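Local coordinates for protein 4-alpha-glucanotransferase (Corynebacterium glutamicum, PDB 5B68) that is an amylomaltase, a disproportionating enzyme of the 4-alpha-glucanotransferase family whose TIM-barrel region follows an N-terminal beta sandwich, at residues E629-E632 against G633-F637; C649-M653 against V654-R658. All blocks are in the same frame, centred on the assembly; numbering follows the deposited sequence.

Contact 1: residues E629-E632 against G633-F637; sequences ELLE and GLHTF
Leu630 and Leu634, one turn apart on the amphipathic helix 627-639, illustrate how a helix of a TIM-barrel enzyme can be packed on one side and partly exposed on the other. On the packed face the amide N of Leu634 meets Leu630 O at 2.9 Å, nearly in line with the carbonyl. The same oxygen is flanked by hydrocarbon: chi1 of -64° lays the Leu634 side chain back beside its own backbone N, which brings CG to 3.4 Å from Leu630 O. Both leucines lie against Leu602 of helix 587-607, Leu634 also meets Trp533, and Leu631 presses on Leu695 of helix 694-702. Gly633, a buried residue of the helix, gives its N-H to Glu629 O at 3.0 Å.

The other side is more open. Glu629, Glu632 and Thr636 are each partly exposed, and the two glutamates have their polar partners outside residues 629-637. The side chain of Glu629 points away from residues 633-637, and its OE1 is hydrogen-bonded to the amide N of Glu626, just ahead of the helix. Glu632 reaches out as an extended chain, and its OE2 forms a salt bridge with Arg698. Polar satisfaction here is nevertheless dense at one point, Glu632 O, which takes two donors from a single residue. Thr636 N binds it at 2.9 Å, and with OG1 folded back beside the backbone N the hydroxyl can bind it as well, at 3.0 Å. The two donors reach Glu632 O from opposite faces of its carbonyl plane, Thr636 OG1 standing 36° out of that plane.

Contact 2: residues C649-M653 against V654-R658; sequences CLVDM and VGEKR
Val651 and Glu656 meet where the short helix 650-654 ends in a Schellman-like turn. Glu656 N donates to Val651 O at 3.1 Å, the 6→1 bond of that motif, while Gly655 takes the positive phi (83°) expected of the residue leaving the helix. The companion 5→2 bond is missing, since Gly655 N lies 4.0 Å from Asp652 O. Val651 O also receives a weak bond from Val654 N at 3.4 Å. Apolar contact reinforces the 6→1 closure: CB of Val651 sits 3.7 Å from CB of Glu656, and the two side chains cross at a slant.

A water ties the turn a second time, donating to Asp652 OD1 at 2.8 Å and to Glu656 O at 2.9 Å; Asp652 OD2 is taken by the hydroxyl of Thr565. A bend at chi2 (70°) turns the Glu656 carboxylate from Val651 toward Arg658, whose N meets OE1 at 3.2 Å on its anti side, 30° out of plane. Glu656 OE2 accepts Cys678 N, and Gly655 O pairs with Ser680 OG. The identified donors to both buried carboxylates are main-chain amides, a hydroxyl and a water, consistent with a helix exit held largely by directional bonds to neutral groups.

How the contacts relate
Contacts 1 and 2 flank strand 645-649 along the chain, the last strand of the parallel barrel sheet, which runs beside the first, 177-182: helix 627-639 precedes it and helix 650-654 follows it directly. In space, however, both helices meet beyond its C-terminal end, where Leu631 and His635 come up to Asp652. The contact centres are 13 Å apart, and they touch: Leu631 CD1 lies 3.9 Å from Asp652 O. Thr565 is common to both, packing against Leu631 and Leu634 while bonding to Asp652. Helix 694-702 is a second shared neighbour, since its Val699 touches both His635 and Met653. Two helices separated by one strand thus share Thr565 and Val699 as neighbours.

Contact 1: residues E629-E632 against G633-F637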
loop_
_atom_site.group_PDB
_atom_site.type_symbol
_atom_site.label_atom_id
_atom_site.label_comp_id
_atom_site.label_asym_id
_atom_site.label_seq_id
_atom_site.Cartn_x
_atom_site.Cartn_y
_atom_site.Cartn_z
ATOM N N GLU A 629 -18.798 -25.647 11.802
ATOM C CA GLU A 629 -20.064 -25.362 11.143
ATOM C C GLU A 629 -20.281 -23.864 10.895
ATOM O O GLU A 629 -20.774 -23.464 9.874
ATOM C CB GLU A 629 -21.226 -25.977 11.917
ATOM C CG GLU A 629 -20.998 -27.439 12.260
ATOM C CD GLU A 629 -22.131 -28.048 13.062
ATOM O OE1 GLU A 629 -22.411 -27.586 14.170
ATOM O OE2 GLU A 629 -22.744 -28.995 12.566
ATOM N N LEU A 630 -19.898 -23.054 11.857
ATOM C CA LEU A 630 -20.052 -21.599 11.740
ATOM C C LEU A 630 -19.075 -21.061 10.698
ATOM O O LEU A 630 -19.476 -20.283 9.860
ATOM C CB LEU A 630 -19.849 -20.955 13.088
ATOM C CG LEU A 630 -20.971 -21.269 14.083
ATOM C CD1 LEU A 630 -20.518 -20.961 15.485
ATOM C CD2 LEU A 630 -22.220 -20.527 13.752
ATOM N N LEU A 631 -17.833 -21.520 10.749
ATOM C CA LEU A 631 -16.876 -21.186 9.690
ATOM C C LEU A 631 -17.362 -21.560 8.318
ATOM O O LEU A 631 -17.300 -20.802 7.377
ATOM C CB LEU A 631 -15.561 -21.861 9.957
ATOM C CG LEU A 631 -14.771 -21.296 11.106
ATOM C CD1 LEU A 631 -13.669 -22.223 11.452
ATOM C CD2 LEU A 631 -14.243 -19.877 10.785
ATOM N N GLU A 632 -17.883 -22.773 8.172
ATOM C CA GLU A 632 -18.412 -23.190 6.895
ATOM C C GLU A 632 -19.540 -22.251 6.457
ATOM O O GLU A 632 -19.618 -21.869 5.294
ATOM C CB GLU A 632 -18.945 -24.640 7.007
ATOM C CG GLU A 632 -17.899 -25.696 6.907
ATOM C CD GLU A 632 -18.414 -27.110 7.280
ATOM O OE1 GLU A 632 -19.330 -27.248 8.129
ATOM O OE2 GLU A 632 -17.838 -28.057 6.754
ATOM N N GLY A 633 -20.462 -21.933 7.369
ATOM C CA GLY A 633 -21.623 -21.117 7.009
ATOM C C GLY A 633 -21.253 -19.687 6.590
ATOM O O GLY A 633 -21.735 -19.168 5.605
ATOM N N LEU A 634 -20.337 -19.085 7.309
ATOM C CA LEU A 634 -19.888 -17.698 6.962
ATOM C C LEU A 634 -19.144 -17.687 5.644
ATOM O O LEU A 634 -19.236 -16.727 4.869
ATOM C CB LEU A 634 -19.032 -17.116 8.087
ATOM C CG LEU A 634 -19.776 -16.921 9.446
ATOM C CD1 LEU A 634 -18.782 -16.499 10.507
ATOM C CD2 LEU A 634 -20.957 -16.011 9.321
ATOM N N HIS A 635 -18.370 -18.736 5.387
ATOM C CA HIS A 635 -17.616 -18.778 4.159
ATOM C C HIS A 635 -18.485 -19.051 2.947
ATOM O O HIS A 635 -18.309 -18.468 1.883
ATOM C CB HIS A 635 -16.454 -19.756 4.281
ATOM C CG HIS A 635 -15.354 -19.239 5.143
ATOM N ND1 HIS A 635 -14.280 -18.528 4.623
ATOM C CD2 HIS A 635 -15.214 -19.196 6.484
ATOM C CE1 HIS A 635 -13.497 -18.137 5.607
ATOM N NE2 HIS A 635 -14.025 -18.548 6.747
ATOM N N THR A 636 -19.466 -19.932 3.116
ATOM C CA THR A 636 -20.458 -20.152 2.080
ATOM C C THR A 636 -21.248 -18.872 1.737
ATOM O O THR A 636 -21.546 -18.584 0.504
ATOM C CB THR A 636 -21.443 -21.309 2.512
ATOM O OG1 THR A 636 -20.691 -22.536 2.623
ATOM C CG2 THR A 636 -22.453 -21.486 1.479
ATOM N N PHE A 637 -21.665 -18.184 2.776
ATOM C CA PHE A 637 -22.422 -16.920 2.648
ATOM C C PHE A 637 -21.624 -15.913 1.776
ATOM O O PHE A 637 -22.114 -15.427 0.810
ATOM C CB PHE A 637 -22.670 -16.352 4.020
ATOM C CG PHE A 637 -23.369 -15.025 4.012
ATOM C CD1 PHE A 637 -24.699 -14.925 3.671
ATOM C CD2 PHE A 637 -22.678 -13.846 4.313
ATOM C CE1 PHE A 637 -25.368 -13.712 3.628
ATOM C CE2 PHE A 637 -23.356 -12.620 4.263
ATOM C CZ PHE A 637 -24.701 -12.550 3.949
#

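Contact 2: residues C649-M653 against V654-R658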
loop_
_atom_site.group_PDB
_atom_site.type_symbol
_atom_site.label_atom_id
_atom_site.label_comp_id
_atom_site.label_asym_id
_atom_site.label_seq_id
_atom_site.Cartn_x
_atom_site.Cartn_y
_atom_site.Cartn_z
ATOM N N CYS A 649 -9.277 -15.925 4.675
ATOM C CA CYS A 649 -8.072 -15.768 5.467
ATOM C C CYS A 649 -7.529 -17.112 5.934
ATOM O O CYS A 649 -8.243 -17.944 6.482
ATOM C CB CYS A 649 -8.282 -14.822 6.629
ATOM S SG CYS A 649 -8.688 -13.089 6.139
ATOM N N LEU A 650 -6.212 -17.299 5.735
ATOM C CA LEU A 650 -5.552 -18.528 6.009
ATOM C C LEU A 650 -5.755 -18.886 7.475
ATOM O O LEU A 650 -5.912 -20.077 7.815
ATOM C CB LEU A 650 -4.019 -18.448 5.712
ATOM C CG LEU A 650 -3.244 -19.747 5.924
ATOM C CD1 LEU A 650 -3.757 -20.800 4.930
ATOM C CD2 LEU A 650 -1.718 -19.520 5.782
ATOM N N VAL A 651 -5.727 -17.883 8.330
ATOM C CA VAL A 651 -5.939 -18.104 9.769
ATOM C C VAL A 651 -7.249 -18.848 10.031
ATOM O O VAL A 651 -7.320 -19.629 10.984
ATOM C CB VAL A 651 -5.962 -16.774 10.598
ATOM C CG1 VAL A 651 -4.563 -16.191 10.688
ATOM C CG2 VAL A 651 -6.933 -15.736 10.084
ATOM N N ASP A 652 -8.269 -18.524 9.258
ATOM C CA ASP A 652 -9.601 -19.138 9.435
ATOM C C ASP A 652 -9.649 -20.574 8.920
ATOM O O ASP A 652 -10.551 -21.318 9.313
ATOM C CB ASP A 652 -10.693 -18.313 8.719
ATOM C CG ASP A 652 -11.042 -17.058 9.466
ATOM O OD1 ASP A 652 -10.512 -16.911 10.581
ATOM O OD2 ASP A 652 -11.857 -16.270 8.982
ATOM N N MET A 653 -8.688 -20.978 8.090
ATOM C CA MET A 653 -8.611 -22.327 7.576
ATOM C C MET A 653 -7.996 -23.288 8.594
ATOM O O MET A 653 -8.135 -24.504 8.446
ATOM C CB MET A 653 -7.878 -22.377 6.212
ATOM C CG MET A 653 -8.441 -21.447 5.203
ATOM S SD MET A 653 -7.625 -21.531 3.606
ATOM C CE MET A 653 -8.667 -22.688 2.681
ATOM N N VAL A 654 -7.311 -22.778 9.630
ATOM C CA VAL A 654 -6.642 -23.653 10.570
ATOM C C VAL A 654 -7.145 -23.494 12.018
ATOM O O VAL A 654 -6.630 -24.153 12.903
ATOM C CB VAL A 654 -5.109 -23.445 10.528
ATOM C CG1 VAL A 654 -4.587 -23.675 9.142
ATOM C CG2 VAL A 654 -4.769 -22.042 10.968
ATOM N N GLY A 655 -8.118 -22.607 12.245
ATOM C CA GLY A 655 -8.717 -22.378 13.553
ATOM C C GLY A 655 -7.975 -21.437 14.460
ATOM O O GLY A 655 -8.163 -21.476 15.647
ATOM N N GLU A 656 -7.055 -20.636 13.900
ATOM C CA GLU A 656 -6.297 -19.600 14.694
ATOM C C GLU A 656 -7.266 -18.741 15.539
ATOM O O GLU A 656 -8.270 -18.225 15.020
ATOM C CB GLU A 656 -5.528 -18.732 13.652
ATOM C CG GLU A 656 -4.755 -17.575 14.168
ATOM C CD GLU A 656 -3.546 -17.996 14.942
ATOM O OE1 GLU A 656 -3.718 -18.143 16.183
ATOM O OE2 GLU A 656 -2.430 -18.201 14.361
ATOM N N LYS A 657 -6.934 -18.560 16.798
ATOM C CA LYS A 657 -7.694 -17.624 17.652
ATOM C C LYS A 657 -6.990 -16.278 17.933
ATOM O O LYS A 657 -7.670 -15.340 18.366
ATOM C CB LYS A 657 -8.095 -18.290 18.972
ATOM C CG LYS A 657 -9.222 -19.299 18.761
ATOM C CD LYS A 657 -9.531 -20.157 19.974
ATOM C CE LYS A 657 -10.614 -21.161 19.586
ATOM N NZ LYS A 657 -10.800 -22.236 20.599
ATOM N N ARG A 658 -5.658 -16.218 17.762
ATOM C CA ARG A 658 -4.866 -14.987 18.052
ATOM C C ARG A 658 -4.859 -13.905 16.919
ATOM O O ARG A 658 -4.501 -14.207 15.768
ATOM C CB ARG A 658 -3.455 -15.383 18.400
ATOM C CG ARG A 658 -3.376 -16.367 19.545
ATOM C CD ARG A 658 -2.019 -16.363 20.188
ATOM N NE ARG A 658 -1.020 -17.163 19.478
ATOM C CZ ARG A 658 0.265 -17.242 19.853
ATOM N NH1 ARG A 658 1.123 -17.989 19.186
ATOM N NH2 ARG A 658 0.707 -16.571 20.927
HETATM O O HOH W 1 -10.171 -18.538 12.803
#